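Local coordinates for protein MgGH51 (Meripilus giganteus, PDB 6ZPV) that hydrolyses alpha-L-arabinofuranosidic bonds, probably releasing arabinose from plant cell-wall polysaccharides, as a fungal glycosidase of family GH51, at residues 547-552 with 621-626; 201-206 with 278-283; 83-88 with 187-192. One frame throughout, in Å; residues are numbered along the deposited sequence.

Interactions 1 and 3 each pair neighbouring antiparallel strands, but in different sheets, the contact centres about 67 Å apart on opposite sides of the chain's centre. Interaction 1 is the more buried, its branched side chains packed on one side of the sheet; interaction 3 is only partly buried, running from packed aromatic rings, with a water bridging two amides on the sheet's other side, to a strand end with a glycine and serines. Interaction 2, centred about 31 Å from interaction 1 and about 40 Å from interaction 3, is a surface contact between a loop and a helix end. Backbone hydrogen bonds dominate the two strand pairs, whereas an arginine-aspartate salt bridge carries the loop-helix contact.

Interaction 1 (547-552 with 621-626); sequences KTFIKI and VITVTT
T623 meets the F549 ring at its edge: OG1 lies near the ring plane, 3.6 Å from F549 CD1, and T623 CG2 stands 3.9 Å from F549 CE1. On one face of the ring sits K547 C, 4.2 Å above the plane and offset toward the rim. F549 and T623 run side by side, F549 CG and T623 OG1 each anti to the carbonyl carbon (chi1 -50° and -55°), which brings the hydroxyl to the ring edge. K551 and V621 share this side; K551 NZ leads off to a salt bridge with E468 and hydrogen bonds with N518 O and F515 O. The two strands are central neighbours in the antiparallel sheet of the C-terminal beta-sandwich domain, flanked by strands 535-541 and 575-582. I550 and I622 form a hydrogen-bonded pair, I550 N reaching I622 O at 2.8 Å and 170°, and T548 and V624 form another. On the side of these four residues, I550 and I622 pack on F610, and I552 CD1 lies 4.2 Å from I622 CD1. T626 crosses T548 at about a right angle, and its OG1 donates to T548 OG1 at 2.8 Å, while T548 OG1 also bonds G546 O.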
ATOM      1  N   LYS A 547     -23.361  -1.363 -21.429  1.00 14.10           N
ATOM      2  CA  LYS A 547     -23.122  -0.201 -20.553  1.00 13.73           C
ATOM      3  C   LYS A 547     -21.934   0.572 -21.138  1.00 14.02           C
ATOM      4  O   LYS A 547     -20.866  -0.001 -21.422  1.00 14.84           O
ATOM      5  CB  LYS A 547     -22.889  -0.633 -19.126  1.00 19.08           C
ATOM      6  CG  LYS A 547     -24.095  -0.869 -18.311  1.00 24.93           C
ATOM      7  CD  LYS A 547     -23.672  -0.983 -16.868  1.00 35.69           C
ATOM      8  CE  LYS A 547     -24.867  -0.938 -15.995  1.00 49.24           C
ATOM      9  NZ  LYS A 547     -24.378  -1.168 -14.621  1.00 59.84           N
ATOM     10  N   THR A 548     -22.129   1.880 -21.330  1.00 12.38           N
ATOM     11  CA  THR A 548     -21.192   2.735 -22.040  1.00 11.52           C
ATOM     12  C   THR A 548     -20.834   3.895 -21.114  1.00 11.80           C
ATOM     13  O   THR A 548     -21.748   4.637 -20.649  1.00 13.44           O
ATOM     14  CB  THR A 548     -21.819   3.206 -23.367  1.00 12.57           C
ATOM     15  OG1 THR A 548     -22.189   2.061 -24.131  1.00 13.07           O
ATOM     16  CG2 THR A 548     -20.902   4.094 -24.175  1.00 12.78           C
ATOM     17  N   PHE A 549     -19.548   4.040 -20.854  1.00 11.60           N
ATOM     18  CA  PHE A 549     -19.005   4.941 -19.807  1.00 11.96           C
ATOM     19  C   PHE A 549     -18.295   6.093 -20.460  1.00 11.16           C
ATOM     20  O   PHE A 549     -17.259   5.888 -21.116  1.00 12.07           O
ATOM     21  CB  PHE A 549     -18.058   4.161 -18.921  1.00 11.53           C
ATOM     22  CG  PHE A 549     -18.596   2.859 -18.401  1.00 12.20           C
ATOM     23  CD1 PHE A 549     -19.466   2.828 -17.340  1.00 12.39           C
ATOM     24  CD2 PHE A 549     -18.203   1.667 -18.975  1.00 13.44           C
ATOM     25  CE1 PHE A 549     -19.953   1.632 -16.830  1.00 14.29           C
ATOM     26  CE2 PHE A 549     -18.654   0.461 -18.498  1.00 14.79           C
ATOM     27  CZ  PHE A 549     -19.556   0.458 -17.443  1.00 14.21           C
ATOM     28  N   ILE A 550     -18.857   7.283 -20.340  1.00 11.10           N
ATOM     29  CA  ILE A 550     -18.312   8.520 -20.898  1.00 11.36           C
ATOM     30  C   ILE A 550     -17.660   9.281 -19.776  1.00 11.10           C
ATOM     31  O   ILE A 550     -18.339   9.814 -18.888  1.00 12.07           O
ATOM     32  CB  ILE A 550     -19.418   9.333 -21.591  1.00 11.89           C
ATOM     33  CG1 ILE A 550     -20.147   8.558 -22.668  1.00 13.00           C
ATOM     34  CG2 ILE A 550     -18.842  10.639 -22.101  1.00 12.60           C
ATOM     35  CD1 ILE A 550     -21.450   9.184 -23.120  1.00 15.04           C
ATOM     36  N   LYS A 551     -16.320   9.283 -19.743  1.00 11.43           N
ATOM     37  CA  LYS A 551     -15.540   9.931 -18.662  1.00 11.49           C
ATOM     38  C   LYS A 551     -15.010  11.255 -19.155  1.00 11.23           C
ATOM     39  O   LYS A 551     -14.420  11.292 -20.233  1.00 12.69           O
ATOM     40  CB  LYS A 551     -14.438   8.947 -18.179  1.00 12.04           C
ATOM     41  CG  LYS A 551     -15.004   7.676 -17.579  1.00 12.74           C
ATOM     42  CD  LYS A 551     -14.123   6.898 -16.689  1.00 15.93           C
ATOM     43  CE  LYS A 551     -13.027   6.193 -17.409  1.00 16.30           C
ATOM     44  NZ  LYS A 551     -13.170   4.633 -17.377  1.00 14.56           N
ATOM     45  N   ILE A 552     -15.247  12.302 -18.376  1.00 11.99           N
ATOM     46  CA  ILE A 552     -14.989  13.684 -18.817  1.00 11.87           C
ATOM     47  C   ILE A 552     -14.212  14.415 -17.732  1.00 11.48           C
ATOM     48  O   ILE A 552     -14.681  14.517 -16.567  1.00 12.57           O
ATOM     49  CB  ILE A 552     -16.301  14.430 -19.057  1.00 11.96           C
ATOM     50  CG1 ILE A 552     -17.234  13.661 -19.999  1.00 13.02           C
ATOM     51  CG2 ILE A 552     -16.024  15.842 -19.560  1.00 13.64           C
ATOM     52  CD1 ILE A 552     -18.684  14.098 -19.958  1.00 14.64           C
ATOM     53  N   VAL A 621     -18.691  11.177 -14.931  1.00 11.47           N
ATOM     54  CA  VAL A 621     -18.933   9.915 -15.667  1.00 11.80           C
ATOM     55  C   VAL A 621     -20.420   9.874 -15.999  1.00 11.49           C
ATOM     56  O   VAL A 621     -21.257   9.932 -15.078  1.00 12.18           O
ATOM     57  CB  VAL A 621     -18.567   8.677 -14.848  1.00 12.52           C
ATOM     58  CG1 VAL A 621     -18.812   7.419 -15.677  1.00 13.57           C
ATOM     59  CG2 VAL A 621     -17.128   8.766 -14.351  1.00 13.34           C
ATOM     60  N   ILE A 622     -20.717   9.743 -17.275  1.00 11.39           N
ATOM     61  CA  ILE A 622     -22.091   9.541 -17.756  1.00 11.59           C
ATOM     62  C   ILE A 622     -22.158   8.104 -18.239  1.00 12.48           C
ATOM     63  O   ILE A 622     -21.338   7.704 -19.105  1.00 12.36           O
ATOM     64  CB  ILE A 622     -22.496  10.540 -18.863  1.00 12.54           C
ATOM     65  CG1 ILE A 622     -22.511  11.938 -18.274  1.00 14.00           C
ATOM     66  CG2 ILE A 622     -23.871  10.137 -19.431  1.00 13.83           C
ATOM     67  CD1 ILE A 622     -22.728  13.058 -19.307  1.00 15.54           C
ATOM     68  N   THR A 623     -23.109   7.306 -17.727  1.00 11.92           N
ATOM     69  CA  THR A 623     -23.282   5.906 -18.138  1.00 12.82           C
ATOM     70  C   THR A 623     -24.624   5.767 -18.835  1.00 12.81           C
ATOM     71  O   THR A 623     -25.679   6.039 -18.210  1.00 13.88           O
ATOM     72  CB  THR A 623     -23.178   4.959 -16.953  1.00 13.27           C
ATOM     73  OG1 THR A 623     -21.932   5.184 -16.269  1.00 14.04           O
ATOM     74  CG2 THR A 623     -23.262   3.523 -17.393  1.00 14.89           C
ATOM     75  N   VAL A 624     -24.600   5.289 -20.057  1.00 12.81           N
ATOM     76  CA  VAL A 624     -25.815   4.977 -20.842  1.00 13.07           C
ATOM     77  C   VAL A 624     -25.691   3.532 -21.322  1.00 13.89           C
ATOM     78  O   VAL A 624     -24.617   2.924 -21.206  1.00 18.10           O
ATOM     79  CB  VAL A 624     -25.959   5.963 -22.028  1.00 13.73           C
ATOM     80  CG1 VAL A 624     -26.243   7.346 -21.500  1.00 14.88           C
ATOM     81  CG2 VAL A 624     -24.803   5.958 -23.001  1.00 14.48           C
ATOM     82  N   THR A 625     -26.747   2.986 -21.876  1.00 13.96           N
ATOM     83  CA  THR A 625     -26.699   1.681 -22.564  1.00 14.00           C
ATOM     84  C   THR A 625     -26.734   1.951 -24.063  1.00 14.13           C
ATOM     85  O   THR A 625     -27.620   2.665 -24.526  1.00 16.91           O
ATOM     86  CB  THR A 625     -27.769   0.736 -22.074  1.00 16.40           C
ATOM     87  OG1 THR A 625     -27.619   0.572 -20.664  1.00 19.50           O
ATOM     88  CG2 THR A 625     -27.675  -0.593 -22.737  1.00 19.24           C
ATOM     89  N   THR A 626     -25.848   1.287 -24.817  1.00 14.56           N
ATOM     90  CA  THR A 626     -25.825   1.401 -26.297  1.00 15.63           C
ATOM     91  C   THR A 626     -25.804   0.013 -26.929  1.00 16.53           C
ATOM     92  O   THR A 626     -25.223  -0.913 -26.345  1.00 17.29           O
ATOM     93  CB  THR A 626     -24.647   2.229 -26.803  1.00 14.56           C
ATOM     94  OG1 THR A 626     -23.435   1.529 -26.562  1.00 14.51           O
ATOM     95  CG2 THR A 626     -24.606   3.605 -26.197  1.00 16.65           C
TER

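Interaction 2 (201-206 with 278-283)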
ATOM      1  N   THR A 201      -9.495  -8.673  11.754  1.00 13.42           N
ATOM      2  CA  THR A 201      -8.822  -8.386  10.491  1.00 12.81           C
ATOM      3  C   THR A 201      -9.748  -8.527   9.288  1.00 12.65           C
ATOM      4  O   THR A 201     -10.766  -9.231   9.349  1.00 13.46           O
ATOM      5  CB  THR A 201      -7.594  -9.277  10.359  1.00 12.91           C
ATOM      6  OG1 THR A 201      -8.020 -10.628  10.428  1.00 14.39           O
ATOM      7  CG2 THR A 201      -6.507  -8.947  11.348  1.00 13.84           C
ATOM      8  N   PHE A 202      -9.350  -7.936   8.186  1.00 12.65           N
ATOM      9  CA  PHE A 202     -10.052  -8.126   6.891  1.00 12.77           C
ATOM     10  C   PHE A 202     -10.144  -9.612   6.585  1.00 12.47           C
ATOM     11  O   PHE A 202      -9.131 -10.341   6.635  1.00 12.46           O
ATOM     12  CB  PHE A 202      -9.260  -7.361   5.839  1.00 12.47           C
ATOM     13  CG  PHE A 202      -9.862  -7.366   4.466  1.00 12.00           C
ATOM     14  CD1 PHE A 202     -11.075  -6.742   4.195  1.00 13.40           C
ATOM     15  CD2 PHE A 202      -9.226  -8.008   3.403  1.00 13.27           C
ATOM     16  CE1 PHE A 202     -11.599  -6.712   2.917  1.00 13.92           C
ATOM     17  CE2 PHE A 202      -9.781  -7.960   2.143  1.00 13.73           C
ATOM     18  CZ  PHE A 202     -10.962  -7.339   1.885  1.00 15.10           C
ATOM     19  N   LYS A 203     -11.335 -10.081   6.282  1.00 12.86           N
ATOM     20  CA  LYS A 203     -11.620 -11.487   5.943  1.00 13.93           C
ATOM     21  C   LYS A 203     -11.157 -12.427   7.055  1.00 13.92           C
ATOM     22  O   LYS A 203     -10.972 -13.623   6.815  1.00 14.87           O
ATOM     23  CB  LYS A 203     -11.016 -11.868   4.588  1.00 14.96           C
ATOM     24  CG  LYS A 203     -11.578 -11.045   3.458  1.00 19.52           C
ATOM     25  CD  LYS A 203     -12.982 -11.223   3.112  1.00 26.30           C
ATOM     26  CE  LYS A 203     -13.274 -10.505   1.797  1.00 28.39           C
ATOM     27  NZ  LYS A 203     -14.722 -10.336   1.654  1.00 41.27           N
ATOM     28  N   ASN A 204     -11.015 -11.917   8.285  1.00 13.35           N
ATOM     29  CA  ASN A 204     -10.592 -12.755   9.439  0.50 14.22           C
ATOM     30  C   ASN A 204      -9.304 -13.523   9.126  1.00 14.06           C
ATOM     31  O   ASN A 204      -9.073 -14.593   9.711  1.00 17.36           O
ATOM     32  CB  ASN A 204     -11.689 -13.684   9.963  0.50 15.55           C
ATOM     33  CG  ASN A 204     -12.918 -12.884  10.313  0.50 15.27           C
ATOM     34  OD1 ASN A 204     -12.862 -11.883  11.042  0.50 17.74           O
ATOM     35  ND2 ASN A 204     -14.040 -13.306   9.778  0.50 19.78           N
ATOM     36  N   ARG A 205      -8.396 -12.928   8.371  1.00 13.19           N
ATOM     37  CA  ARG A 205      -7.140 -13.610   8.107  1.00 13.97           C
ATOM     38  C   ARG A 205      -6.196 -13.475   9.288  1.00 13.90           C
ATOM     39  O   ARG A 205      -6.006 -12.377   9.839  1.00 14.26           O
ATOM     40  CB  ARG A 205      -6.401 -13.035   6.879  1.00 14.13           C
ATOM     41  CG  ARG A 205      -7.216 -13.162   5.572  1.00 14.40           C
ATOM     42  CD  ARG A 205      -7.745 -14.580   5.348  1.00 16.80           C
ATOM     43  NE  ARG A 205      -8.439 -14.684   4.114  1.00 16.66           N
ATOM     44  CZ  ARG A 205      -9.221 -15.687   3.783  1.00 21.28           C
ATOM     45  NH1 ARG A 205      -9.437 -16.662   4.663  1.00 27.36           N
ATOM     46  NH2 ARG A 205      -9.896 -15.645   2.636  1.00 21.83           N
ATOM     47  N   PRO A 206      -5.581 -14.594   9.736  1.00 14.74           N
ATOM     48  CA  PRO A 206      -4.554 -14.523  10.704  1.00 17.14           C
ATOM     49  C   PRO A 206      -3.415 -13.668  10.112  1.00 14.45           C
ATOM     50  O   PRO A 206      -3.033 -13.707   8.958  1.00 16.78           O
ATOM     51  CB  PRO A 206      -4.136 -15.951  10.950  1.00 20.59           C
ATOM     52  CG  PRO A 206      -5.168 -16.770  10.462  1.00 24.79           C
ATOM     53  CD  PRO A 206      -5.819 -15.971   9.351  1.00 17.66           C
ATOM     54  N   PHE A 278      -4.486 -10.331  -2.246  1.00 11.12           N
ATOM     55  CA  PHE A 278      -4.835 -10.340  -3.675  1.00 11.77           C
ATOM     56  C   PHE A 278      -5.976 -11.344  -3.947  1.00 12.36           C
ATOM     57  O   PHE A 278      -6.967 -11.004  -4.637  1.00 13.11           O
ATOM     58  CB  PHE A 278      -3.610 -10.633  -4.543  1.00 12.29           C
ATOM     59  CG  PHE A 278      -2.409  -9.779  -4.258  1.00 12.09           C
ATOM     60  CD1 PHE A 278      -2.510  -8.529  -3.654  1.00 12.24           C
ATOM     61  CD2 PHE A 278      -1.144 -10.250  -4.531  1.00 11.97           C
ATOM     62  CE1 PHE A 278      -1.380  -7.800  -3.338  1.00 12.13           C
ATOM     63  CE2 PHE A 278      -0.013  -9.513  -4.211  1.00 11.84           C
ATOM     64  CZ  PHE A 278      -0.130  -8.319  -3.569  1.00 12.28           C
ATOM     65  N   GLU A 279      -5.820 -12.545  -3.389  1.00 12.54           N
ATOM     66  CA  GLU A 279      -6.861 -13.557  -3.509  1.00 13.30           C
ATOM     67  C   GLU A 279      -8.175 -13.020  -2.946  1.00 13.55           C
ATOM     68  O   GLU A 279      -9.264 -13.197  -3.576  1.00 14.78           O
ATOM     69  CB  GLU A 279      -6.459 -14.853  -2.773  1.00 14.77           C
ATOM     70  CG  GLU A 279      -7.498 -15.912  -2.780  1.00 16.46           C
ATOM     71  CD  GLU A 279      -6.927 -17.203  -2.254  1.00 17.75           C
ATOM     72  OE1 GLU A 279      -7.378 -17.657  -1.138  1.00 20.97           O
ATOM     73  OE2 GLU A 279      -6.009 -17.719  -2.856  1.00 17.37           O
ATOM     74  N   ASP A 280      -8.132 -12.322  -1.824  1.00 12.74           N
ATOM     75  CA  ASP A 280      -9.334 -11.834  -1.134  1.00 13.71           C
ATOM     76  C   ASP A 280     -10.026 -10.681  -1.846  1.00 15.05           C
ATOM     77  O   ASP A 280     -11.159 -10.374  -1.496  1.00 21.23           O
ATOM     78  CB  ASP A 280      -8.998 -11.439   0.307  1.00 12.96           C
ATOM     79  CG  ASP A 280      -8.633 -12.624   1.203  1.00 13.71           C
ATOM     80  OD1 ASP A 280      -8.922 -13.784   0.813  1.00 15.24           O
ATOM     81  OD2 ASP A 280      -8.105 -12.359   2.305  1.00 13.53           O
ATOM     82  N   THR A 281      -9.357  -9.998  -2.740  1.00 12.53           N
ATOM     83  CA  THR A 281      -9.880  -8.812  -3.429  1.00 13.28           C
ATOM     84  C   THR A 281     -10.044  -9.010  -4.925  1.00 14.07           C
ATOM     85  O   THR A 281     -10.530  -8.093  -5.606  1.00 17.82           O
ATOM     86  CB  THR A 281      -8.963  -7.625  -3.161  1.00 13.74           C
ATOM     87  OG1 THR A 281      -7.662  -7.910  -3.630  1.00 13.76           O
ATOM     88  CG2 THR A 281      -8.954  -7.185  -1.730  1.00 14.60           C
ATOM     89  N   GLY A 282      -9.588 -10.100  -5.472  1.00 13.50           N
ATOM     90  CA  GLY A 282      -9.544 -10.299  -6.937  1.00 14.82           C
ATOM     91  C   GLY A 282      -8.489  -9.510  -7.664  1.00 14.15           C
ATOM     92  O   GLY A 282      -8.534  -9.490  -8.880  1.00 20.36           O
ATOM     93  N   MET A 283      -7.542  -8.902  -6.960  1.00 13.48           N
ATOM     94  CA  MET A 283      -6.411  -8.255  -7.626  1.00 12.46           C
ATOM     95  C   MET A 283      -5.375  -9.293  -8.059  1.00 11.82           C
ATOM     96  O   MET A 283      -5.267 -10.329  -7.408  1.00 13.20           O
ATOM     97  CB  MET A 283      -5.706  -7.260  -6.693  1.00 12.55           C
ATOM     98  CG  MET A 283      -6.540  -6.036  -6.364  1.00 14.90           C
ATOM     99  SD  MET A 283      -5.650  -4.778  -5.431  0.95 14.12           S
ATOM    100  CE  MET A 283      -6.603  -4.758  -3.921  1.00 19.24           C
TER
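The loop that carries the chain from strand 189-198 of a beta sandwich to helix 211-219 of the catalytic (beta/alpha)8 barrel meets the C-terminal end of barrel helix 271-281 here, with R205, F202 and K203 gathered round D280. R205 grips the carboxylate side-on, one nitrogen to each oxygen. NE donates to D280 OD2 at 3.0 Å and nearly straight, 174°, while R205 NH2 reaches D280 OD1 at 2.8 Å with more bend. Both oxygens are met on the syn side and lie close to the guanidinium plane, although the two flat groups are turned 26° apart. Q276, one turn earlier in the helix, gives D280 OD1 a second donor. The guanidinium would probably help to stabilise a carboxylate set near the negative end of the helix dipole. An alanine in place of R205 would probably leave D280 without its paired charge, with the carboxylate freer to turn and the loop less firmly tied to the helix. In the loop, T201 OG1 donates to R205 O, and N204 N bonds T201 O. K203 and D280 pass in opposite directions, K203 CB 3.7 Å from D280 OD2. F202, its CG anti to the backbone N (chi1 -177°), sends its ring past D280, and CE2 lies 4.0 Å from D280 CB. K203 CG lies over one face of that ring, 3.8 Å above the plane and offset toward the rim. T281 crosses F202 at about a right angle, its CG2 4.0 Å from F202 CE2.

Interaction 3 (83-88 with 187-192)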
ATOM      1  N   GLN A  83      13.771  -5.696  29.022  1.00 12.87           N
ATOM      2  CA  GLN A  83      14.071  -6.049  30.408  1.00 13.14           C
ATOM      3  C   GLN A  83      13.241  -5.117  31.315  1.00 12.94           C
ATOM      4  O   GLN A  83      13.439  -3.885  31.306  1.00 14.27           O
ATOM      5  CB  GLN A  83      15.563  -5.870  30.677  1.00 14.06           C
ATOM      6  CG  GLN A  83      15.934  -6.197  32.107  1.00 15.86           C
ATOM      7  CD  GLN A  83      17.394  -5.867  32.318  1.00 17.40           C
ATOM      8  OE1 GLN A  83      18.249  -6.784  32.228  1.00 19.50           O
ATOM      9  NE2 GLN A  83      17.683  -4.564  32.466  1.00 19.85           N
ATOM     10  N   PHE A  84      12.334  -5.722  32.056  1.00 13.53           N
ATOM     11  CA  PHE A  84      11.384  -5.069  32.978  1.00 13.36           C
ATOM     12  C   PHE A  84      11.731  -5.409  34.416  1.00 13.20           C
ATOM     13  O   PHE A  84      11.785  -6.563  34.777  1.00 14.84           O
ATOM     14  CB  PHE A  84       9.967  -5.547  32.650  1.00 13.25           C
ATOM     15  CG  PHE A  84       8.927  -5.269  33.705  1.00 13.44           C
ATOM     16  CD1 PHE A  84       8.526  -3.975  34.007  1.00 14.12           C
ATOM     17  CD2 PHE A  84       8.370  -6.298  34.425  1.00 13.66           C
ATOM     18  CE1 PHE A  84       7.569  -3.739  34.978  1.00 14.21           C
ATOM     19  CE2 PHE A  84       7.381  -6.059  35.392  1.00 14.35           C
ATOM     20  CZ  PHE A  84       6.976  -4.766  35.637  1.00 14.69           C
ATOM     21  N   SER A  85      11.963  -4.392  35.235  1.00 13.82           N
ATOM     22  CA  SER A  85      12.294  -4.613  36.659  0.50 14.88           C
ATOM     23  C   SER A  85      11.368  -3.763  37.537  1.00 15.41           C
ATOM     24  O   SER A  85      11.077  -2.599  37.189  1.00 15.20           O
ATOM     25  CB  SER A  85      13.735  -4.281  36.942  0.50 15.37           C
ATOM     26  OG  SER A  85      14.598  -5.146  36.210  0.50 17.24           O
ATOM     27  N   VAL A  86      10.973  -4.300  38.659  1.00 15.57           N
ATOM     28  CA  VAL A  86      10.161  -3.606  39.669  1.00 15.46           C
ATOM     29  C   VAL A  86      11.081  -3.336  40.874  1.00 16.85           C
ATOM     30  O   VAL A  86      11.637  -4.272  41.441  1.00 16.32           O
ATOM     31  CB  VAL A  86       8.967  -4.453  40.120  1.00 15.56           C
ATOM     32  CG1 VAL A  86       8.159  -3.727  41.171  1.00 17.50           C
ATOM     33  CG2 VAL A  86       8.109  -4.863  38.924  1.00 16.61           C
ATOM     34  N   PRO A  87      11.290  -2.073  41.261  1.00 16.47           N
ATOM     35  CA  PRO A  87      12.104  -1.803  42.444  1.00 18.35           C
ATOM     36  C   PRO A  87      11.556  -2.479  43.689  1.00 16.79           C
ATOM     37  O   PRO A  87      10.372  -2.794  43.815  1.00 16.54           O
ATOM     38  CB  PRO A  87      11.997  -0.292  42.575  1.00 18.41           C
ATOM     39  CG  PRO A  87      11.814   0.195  41.147  1.00 18.39           C
ATOM     40  CD  PRO A  87      10.859  -0.843  40.581  1.00 16.71           C
ATOM     41  N   SER A  88      12.462  -2.707  44.645  1.00 18.79           N
ATOM     42  CA  SER A  88      12.040  -3.134  45.991  1.00 19.38           C
ATOM     43  C   SER A  88      11.116  -2.027  46.538  1.00 20.81           C
ATOM     44  O   SER A  88      11.221  -0.843  46.137  1.00 20.38           O
ATOM     45  CB  SER A  88      13.267  -3.369  46.878  1.00 24.57           C
ATOM     46  OG  SER A  88      13.992  -2.180  47.046  1.00 36.17           O
ATOM     47  N   GLY A 187      11.078  -6.175  43.441  1.00 16.64           N
ATOM     48  CA  GLY A 187      12.381  -6.816  43.254  1.00 15.99           C
ATOM     49  C   GLY A 187      12.490  -7.773  42.075  1.00 16.91           C
ATOM     50  O   GLY A 187      13.577  -8.339  41.882  1.00 19.33           O
ATOM     51  N   GLN A 188      11.444  -7.976  41.297  1.00 14.53           N
ATOM     52  CA  GLN A 188      11.501  -8.958  40.195  1.00 14.56           C
ATOM     53  C   GLN A 188      12.081  -8.353  38.922  1.00 14.58           C
ATOM     54  O   GLN A 188      11.849  -7.153  38.665  1.00 15.16           O
ATOM     55  CB  GLN A 188      10.108  -9.521  39.896  1.00 14.33           C
ATOM     56  CG  GLN A 188       9.474 -10.260  41.060  1.00 15.48           C
ATOM     57  CD  GLN A 188      10.126 -11.561  41.442  1.00 16.31           C
ATOM     58  OE1 GLN A 188      10.642 -12.253  40.546  1.00 16.51           O
ATOM     59  NE2 GLN A 188      10.001 -11.912  42.705  1.00 17.75           N
ATOM     60  N   THR A 189      12.657  -9.202  38.081  1.00 14.76           N
ATOM     61  CA  THR A 189      13.014  -8.836  36.689  1.00 14.68           C
ATOM     62  C   THR A 189      12.422  -9.885  35.741  1.00 14.03           C
ATOM     63  O   THR A 189      12.524 -11.100  36.022  1.00 15.02           O
ATOM     64  CB  THR A 189      14.512  -8.750  36.472  1.00 14.70           C
ATOM     65  OG1 THR A 189      15.048  -7.738  37.295  1.00 17.64           O
ATOM     66  CG2 THR A 189      14.875  -8.473  35.029  1.00 15.75           C
ATOM     67  N   ILE A 190      11.743  -9.436  34.699  1.00 13.71           N
ATOM     68  CA  ILE A 190      11.192 -10.314  33.664  1.00 14.13           C
ATOM     69  C   ILE A 190      11.703  -9.805  32.312  1.00 13.49           C
ATOM     70  O   ILE A 190      11.724  -8.575  32.067  1.00 14.12           O
ATOM     71  CB  ILE A 190       9.637 -10.308  33.670  1.00 13.98           C
ATOM     72  CG1 ILE A 190       9.090 -10.687  35.060  1.00 16.09           C
ATOM     73  CG2 ILE A 190       9.124 -11.246  32.603  1.00 14.10           C
ATOM     74  CD1 ILE A 190       7.600 -10.502  35.202  1.00 14.79           C
ATOM     75  N   ASN A 191      12.113 -10.718  31.437  1.00 12.87           N
ATOM     76  CA  ASN A 191      12.470 -10.378  30.049  1.00 13.63           C
ATOM     77  C   ASN A 191      11.244 -10.691  29.161  1.00 12.25           C
ATOM     78  O   ASN A 191      10.636 -11.774  29.281  1.00 13.21           O
ATOM     79  CB  ASN A 191      13.662 -11.135  29.520  1.00 12.98           C
ATOM     80  CG  ASN A 191      15.008 -10.751  30.115  1.00 14.33           C
ATOM     81  OD1 ASN A 191      15.062  -9.997  31.089  1.00 16.32           O
ATOM     82  ND2 ASN A 191      16.091 -11.302  29.529  1.00 15.64           N
ATOM     83  N   PHE A 192      10.940  -9.749  28.246  1.00 11.61           N
ATOM     84  CA  PHE A 192       9.822  -9.894  27.305  1.00 11.74           C
ATOM     85  C   PHE A 192      10.307  -9.783  25.878  1.00 11.46           C
ATOM     86  O   PHE A 192      11.299  -9.056  25.621  1.00 12.26           O
ATOM     87  CB  PHE A 192       8.764  -8.804  27.550  1.00 11.77           C
ATOM     88  CG  PHE A 192       8.004  -8.876  28.847  1.00 11.94           C
ATOM     89  CD1 PHE A 192       6.844  -9.597  28.910  1.00 12.26           C
ATOM     90  CD2 PHE A 192       8.441  -8.173  29.991  1.00 12.45           C
ATOM     91  CE1 PHE A 192       6.120  -9.643  30.095  1.00 13.28           C
ATOM     92  CE2 PHE A 192       7.691  -8.230  31.145  1.00 13.13           C
ATOM     93  CZ  PHE A 192       6.539  -8.955  31.200  1.00 13.03           C
TER
HETATM   94  O   HOH W   1      17.433  -9.410  32.334  1.00 17.52           O
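Strands 83-85 and 189-192 run antiparallel, their axes 155° apart in direction and 4.7 Å apart at closest approach. F84 and I190 form the hydrogen-bonded pair, F84 N donating to I190 O and I190 N to F84 O, both at 2.9 Å. Q83 with N191 and S85 with T189 are the non-hydrogen-bonded pairs on either side of it. The ladder runs on past the strand ends through V86 N to Q188 O, and G187 N donates to V86 O with a bent N-H...O angle of 131°, the nitrogen well above the carbonyl plane. G187 has positive phi, where any side chain would collide with the carbonyl oxygen of the residue before. F84 and F192 lie side by side: F84 CB sits at the edge of the F192 ring, in its plane and 3.8 Å from CE2, and F84 CG, anti to the backbone N (chi1 165°), lies 4.1 Å from F192 CE2. I190 CG2 lies over the rim of one face of the F192 ring, and I190 CB meets the edge of the F84 ring. On the other side of the sheet, S85 OG bonds T189 OG1 at 2.8 Å, less certainly because S85 has a second conformer. A water donates to both Q83 OE1 (2.8 Å) and N191 OD1 (2.7 Å), while N191 ND2 bonds D70. Strands 64-69 and 112-119 flank the pair in its five-stranded sheet, and F84 and F192 both meet F96, with F84 and V86 touching I180, on strands 93-98 and 174-181 of the facing sheet.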